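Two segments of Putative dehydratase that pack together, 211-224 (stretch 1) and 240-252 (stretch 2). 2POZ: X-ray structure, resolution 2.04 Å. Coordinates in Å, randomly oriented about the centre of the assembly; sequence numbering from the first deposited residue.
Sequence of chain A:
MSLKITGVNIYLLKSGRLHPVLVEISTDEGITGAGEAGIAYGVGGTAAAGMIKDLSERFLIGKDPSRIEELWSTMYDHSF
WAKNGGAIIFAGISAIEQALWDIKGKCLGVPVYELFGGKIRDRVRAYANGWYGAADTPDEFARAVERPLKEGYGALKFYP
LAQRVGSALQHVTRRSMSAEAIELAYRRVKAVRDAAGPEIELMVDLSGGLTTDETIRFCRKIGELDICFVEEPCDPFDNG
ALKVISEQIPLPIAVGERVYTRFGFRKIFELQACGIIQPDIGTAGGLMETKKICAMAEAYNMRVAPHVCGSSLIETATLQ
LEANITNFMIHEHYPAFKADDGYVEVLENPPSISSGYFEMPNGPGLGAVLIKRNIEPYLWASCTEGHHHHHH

Stretch 1, residues 211-224: TTDETIRFCRKIGE
Stretch 2 240-252: GALKVISEQIPLP

How do the two backbones lie against each other? Stretch 1 is a helix from Thr212 to about Ile222; stretch 2 continues a helix begun earlier in the chain, from Gly240 to about Gln248, then runs extended through Ile249 (phi/psi -117/156) and Leu251 (-106/144), with Pro250 between them at -90/8. The helices point roughly the same way, at 32° (signed crossing angle -32°), with axes 10.0 Å apart at closest approach. Register is set by CA pairs: Thr212 CA to Ala241 CA 6.4 Å, Arg220 CA to Ile249 CA 5.9 Å, Gly223 CA to Pro250 CA 6.6 Å. Together the stretches bury 584 Å².

What fills the space between the helices? At the start, small residues meet: Thr212 (chi1 m) points toward stretch 2, its OG1 3.6 Å from Ala241 CB, while its CG2 lies 3.9 Å from Ile245 CG1 and 4.2 Å from Val244 CG1. Ile245 (m, t) leaves its backbone sideways, but its end comes nearer, and CD1 reaches Thr215 CG2 (chi1 m) at 4.2 Å. Ile216 (m, t) answers from the other helix: CG1 sits 4.2 Å from Ile245 CG1, and CD1 extends to 3.7 Å from Gln248 CB. Thr212, Ile216 and Ile245 each touch more than one residue of the other stretch, whereas Val244 meets only Thr212 and Thr215 only Ile245.

Where does the chain beyond the second helix dock? Ile249 (p, t) brings CG2 to 3.9 Å from Ile216 CA and 3.7 Å from Cys219 CB, a methyl bump against the helix surface. Leu251 (m, t) points toward stretch 1; its CD1 lies 3.7 Å from Cys219 CB and 4.0 Å from Ile222 CD1 (p, t), while CD2 rests 3.7 Å from Gly223 CA. Compact Cys219 (chi1 m) thus touches both hydrophobic side chains. Gly223 leaves a hollow: a CB there would point toward stretch 2 and lie tight, 3.4 Å from Pro250 CG.

What polar link borders this apolar packing? Arg220 (m, t, t, chi4 158°) starts sideways, but its end comes nearer stretch 2, where Gln248 (m, m, chi3 -41°) offers two oxygens. Arg220 NE and NH2 each donate a weak hydrogen bond to Gln248 O at 2.9 Å, and NH2 donates another weak one to Gln248 OE1 at 2.7 Å, which lies at the guanidinium edge, near its plane. The long arginine can therefore span to the other chain segment while its aliphatic part still packs, with CG 4.1 Å from Pro250 CD.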

# COMPACT_ATOMS: atom_id res chain seq x y z
N THR A 211 3.37 -25.27 -7.35
CA THR A 211 2.75 -23.97 -7.61
C THR A 211 2.11 -23.58 -6.29
O THR A 211 1.88 -24.44 -5.42
CB THR A 211 1.70 -24.05 -8.74
OG1 THR A 211 0.87 -25.21 -8.57
CG2 THR A 211 2.39 -24.11 -10.09
N THR A 212 1.82 -22.30 -6.12
CA THR A 212 1.26 -21.78 -4.89
C THR A 212 0.05 -22.53 -4.35
O THR A 212 0.05 -22.95 -3.19
CB THR A 212 0.91 -20.29 -5.05
OG1 THR A 212 2.09 -19.58 -5.43
CG2 THR A 212 0.40 -19.71 -3.73
N ASP A 213 -0.96 -22.72 -5.18
CA ASP A 213 -2.17 -23.42 -4.76
C ASP A 213 -1.90 -24.81 -4.17
O ASP A 213 -2.33 -25.11 -3.05
CB ASP A 213 -3.16 -23.49 -5.93
CG ASP A 213 -2.57 -24.13 -7.19
OD1 ASP A 213 -1.33 -24.21 -7.33
OD2 ASP A 213 -3.36 -24.55 -8.07
N GLU A 214 -1.19 -25.66 -4.91
CA GLU A 214 -0.91 -27.00 -4.44
C GLU A 214 0.01 -27.02 -3.22
O GLU A 214 -0.10 -27.90 -2.37
CB GLU A 214 -0.32 -27.86 -5.56
CG GLU A 214 -1.31 -28.21 -6.67
CD GLU A 214 -2.58 -28.85 -6.14
OE1 GLU A 214 -2.50 -29.74 -5.25
OE2 GLU A 214 -3.68 -28.48 -6.61
N THR A 215 0.91 -26.04 -3.12
CA THR A 215 1.81 -25.99 -1.98
C THR A 215 1.02 -25.68 -0.71
O THR A 215 1.23 -26.30 0.33
CB THR A 215 2.90 -24.92 -2.18
OG1 THR A 215 3.81 -25.35 -3.20
CG2 THR A 215 3.67 -24.70 -0.88
N ILE A 216 0.10 -24.73 -0.81
CA ILE A 216 -0.74 -24.36 0.33
C ILE A 216 -1.54 -25.60 0.73
O ILE A 216 -1.61 -25.96 1.90
CB ILE A 216 -1.70 -23.22 -0.06
CG1 ILE A 216 -0.91 -21.92 -0.22
CG2 ILE A 216 -2.78 -23.06 1.01
CD1 ILE A 216 -1.72 -20.77 -0.77
N ARG A 217 -2.13 -26.26 -0.26
CA ARG A 217 -2.91 -27.46 -0.00
C ARG A 217 -2.09 -28.51 0.75
O ARG A 217 -2.55 -29.07 1.74
CB ARG A 217 -3.42 -28.05 -1.32
CG ARG A 217 -4.12 -29.40 -1.19
CD ARG A 217 -4.73 -29.81 -2.53
NE ARG A 217 -6.05 -29.21 -2.71
CZ ARG A 217 -6.51 -28.72 -3.86
NH1 ARG A 217 -5.76 -28.73 -4.95
NH2 ARG A 217 -7.74 -28.22 -3.91
N PHE A 218 -0.86 -28.75 0.30
CA PHE A 218 0.01 -29.74 0.94
C PHE A 218 0.39 -29.36 2.38
O PHE A 218 0.39 -30.21 3.27
CB PHE A 218 1.28 -29.95 0.11
CG PHE A 218 2.20 -31.00 0.66
CD1 PHE A 218 1.86 -32.35 0.59
CD2 PHE A 218 3.41 -30.65 1.25
CE1 PHE A 218 2.72 -33.33 1.10
CE2 PHE A 218 4.27 -31.63 1.77
CZ PHE A 218 3.93 -32.97 1.69
N CYS A 219 0.71 -28.09 2.61
CA CYS A 219 1.09 -27.64 3.95
C CYS A 219 -0.07 -27.77 4.93
O CYS A 219 0.12 -28.08 6.10
CB CYS A 219 1.60 -26.20 3.90
SG CYS A 219 3.19 -26.03 3.02
N ARG A 220 -1.28 -27.51 4.45
CA ARG A 220 -2.44 -27.63 5.31
C ARG A 220 -2.67 -29.10 5.64
O ARG A 220 -3.04 -29.44 6.76
CB ARG A 220 -3.68 -27.04 4.63
CG ARG A 220 -3.69 -25.52 4.61
CD ARG A 220 -4.89 -24.97 3.84
NE ARG A 220 -4.97 -23.52 3.94
CZ ARG A 220 -5.61 -22.74 3.08
NH1 ARG A 220 -6.22 -23.29 2.04
NH2 ARG A 220 -5.61 -21.42 3.24
N LYS A 221 -2.44 -29.98 4.67
CA LYS A 221 -2.64 -31.40 4.90
C LYS A 221 -1.69 -31.95 5.96
O LYS A 221 -2.12 -32.74 6.80
CB LYS A 221 -2.46 -32.18 3.59
CG LYS A 221 -2.95 -33.63 3.65
CD LYS A 221 -2.94 -34.25 2.26
CE LYS A 221 -3.42 -35.70 2.29
NZ LYS A 221 -4.81 -35.83 2.82
N ILE A 222 -0.43 -31.53 5.94
CA ILE A 222 0.52 -32.04 6.92
C ILE A 222 0.53 -31.29 8.25
O ILE A 222 1.20 -31.71 9.20
CB ILE A 222 1.98 -32.05 6.38
CG1 ILE A 222 2.46 -30.62 6.09
CG2 ILE A 222 2.06 -32.92 5.13
CD1 ILE A 222 3.96 -30.51 5.77
N GLY A 223 -0.23 -30.20 8.33
CA GLY A 223 -0.28 -29.41 9.55
C GLY A 223 -0.63 -30.20 10.79
O GLY A 223 -0.18 -29.88 11.89
N GLU A 224 -1.43 -31.25 10.62
CA GLU A 224 -1.87 -32.10 11.72
C GLU A 224 -0.77 -33.05 12.18
O GLU A 224 -0.92 -33.74 13.19
CB GLU A 224 -3.10 -32.89 11.29
CG GLU A 224 -4.32 -32.03 10.90
CD GLU A 224 -4.04 -31.04 9.76
OE1 GLU A 224 -3.48 -31.46 8.72
OE2 GLU A 224 -4.40 -29.85 9.89
N GLY A 240 6.59 -12.96 -3.78
CA GLY A 240 5.18 -12.65 -3.70
C GLY A 240 4.46 -13.92 -3.27
O GLY A 240 3.58 -13.89 -2.41
N ALA A 241 4.84 -15.04 -3.87
CA ALA A 241 4.25 -16.32 -3.52
C ALA A 241 4.58 -16.61 -2.05
O ALA A 241 3.74 -17.13 -1.31
CB ALA A 241 4.78 -17.42 -4.42
N LEU A 242 5.80 -16.29 -1.64
CA LEU A 242 6.22 -16.53 -0.26
C LEU A 242 5.29 -15.84 0.74
O LEU A 242 4.89 -16.45 1.74
CB LEU A 242 7.66 -16.05 -0.03
CG LEU A 242 8.24 -16.22 1.38
CD1 LEU A 242 8.18 -17.68 1.80
CD2 LEU A 242 9.69 -15.73 1.39
N LYS A 243 4.94 -14.58 0.49
CA LYS A 243 4.05 -13.89 1.42
C LYS A 243 2.64 -14.47 1.40
O LYS A 243 2.04 -14.66 2.45
CB LYS A 243 3.99 -12.38 1.12
CG LYS A 243 3.10 -11.65 2.13
CD LYS A 243 3.51 -10.22 2.36
CE LYS A 243 2.74 -9.62 3.54
NZ LYS A 243 2.93 -10.42 4.79
N VAL A 244 2.12 -14.74 0.21
CA VAL A 244 0.79 -15.31 0.08
C VAL A 244 0.72 -16.64 0.84
O VAL A 244 -0.23 -16.90 1.58
CB VAL A 244 0.44 -15.56 -1.40
CG1 VAL A 244 -0.88 -16.32 -1.51
CG2 VAL A 244 0.34 -14.24 -2.14
N ILE A 245 1.74 -17.47 0.64
CA ILE A 245 1.79 -18.76 1.31
C ILE A 245 1.80 -18.58 2.83
O ILE A 245 1.06 -19.26 3.53
CB ILE A 245 3.02 -19.57 0.84
CG1 ILE A 245 2.81 -20.00 -0.63
CG2 ILE A 245 3.22 -20.79 1.73
CD1 ILE A 245 4.07 -20.54 -1.30
N SER A 246 2.63 -17.67 3.34
CA SER A 246 2.70 -17.46 4.78
C SER A 246 1.34 -17.07 5.39
O SER A 246 1.05 -17.42 6.53
CB SER A 246 3.73 -16.37 5.12
OG SER A 246 3.32 -15.09 4.66
N GLU A 247 0.52 -16.36 4.62
CA GLU A 247 -0.79 -15.94 5.10
C GLU A 247 -1.84 -17.03 4.97
O GLU A 247 -2.93 -16.93 5.54
CB GLU A 247 -1.27 -14.71 4.31
CG GLU A 247 -0.28 -13.57 4.24
CD GLU A 247 -0.77 -12.41 3.38
OE1 GLU A 247 -1.22 -12.66 2.24
OE2 GLU A 247 -0.71 -11.25 3.84
N GLN A 248 -1.53 -18.08 4.22
CA GLN A 248 -2.50 -19.14 3.98
C GLN A 248 -2.24 -20.49 4.64
O GLN A 248 -3.10 -21.36 4.60
CB GLN A 248 -2.65 -19.35 2.47
CG GLN A 248 -3.29 -18.18 1.73
CD GLN A 248 -4.75 -17.99 2.09
OE1 GLN A 248 -5.49 -18.96 2.22
NE2 GLN A 248 -5.17 -16.73 2.25
N ILE A 249 -1.06 -20.67 5.22
CA ILE A 249 -0.77 -21.95 5.86
C ILE A 249 -0.55 -21.80 7.36
O ILE A 249 -0.19 -20.73 7.83
CB ILE A 249 0.47 -22.65 5.24
CG1 ILE A 249 1.74 -21.87 5.60
CG2 ILE A 249 0.30 -22.75 3.73
CD1 ILE A 249 3.03 -22.58 5.16
N PRO A 250 -0.76 -22.88 8.12
CA PRO A 250 -0.59 -22.85 9.57
C PRO A 250 0.82 -23.21 10.06
O PRO A 250 1.05 -23.34 11.26
CB PRO A 250 -1.62 -23.86 10.05
CG PRO A 250 -1.49 -24.94 9.00
CD PRO A 250 -1.38 -24.15 7.69
N LEU A 251 1.77 -23.34 9.13
CA LEU A 251 3.13 -23.71 9.50
C LEU A 251 4.11 -22.55 9.42
O LEU A 251 4.00 -21.70 8.55
CB LEU A 251 3.64 -24.81 8.57
CG LEU A 251 2.66 -25.93 8.22
CD1 LEU A 251 3.28 -26.85 7.17
CD2 LEU A 251 2.30 -26.69 9.47
N PRO A 252 5.08 -22.49 10.35
CA PRO A 252 6.08 -21.42 10.32
C PRO A 252 6.95 -21.67 9.08
O PRO A 252 7.17 -22.82 8.69
CB PRO A 252 6.86 -21.64 11.61
CG PRO A 252 5.85 -22.25 12.52
CD PRO A 252 5.16 -23.24 11.62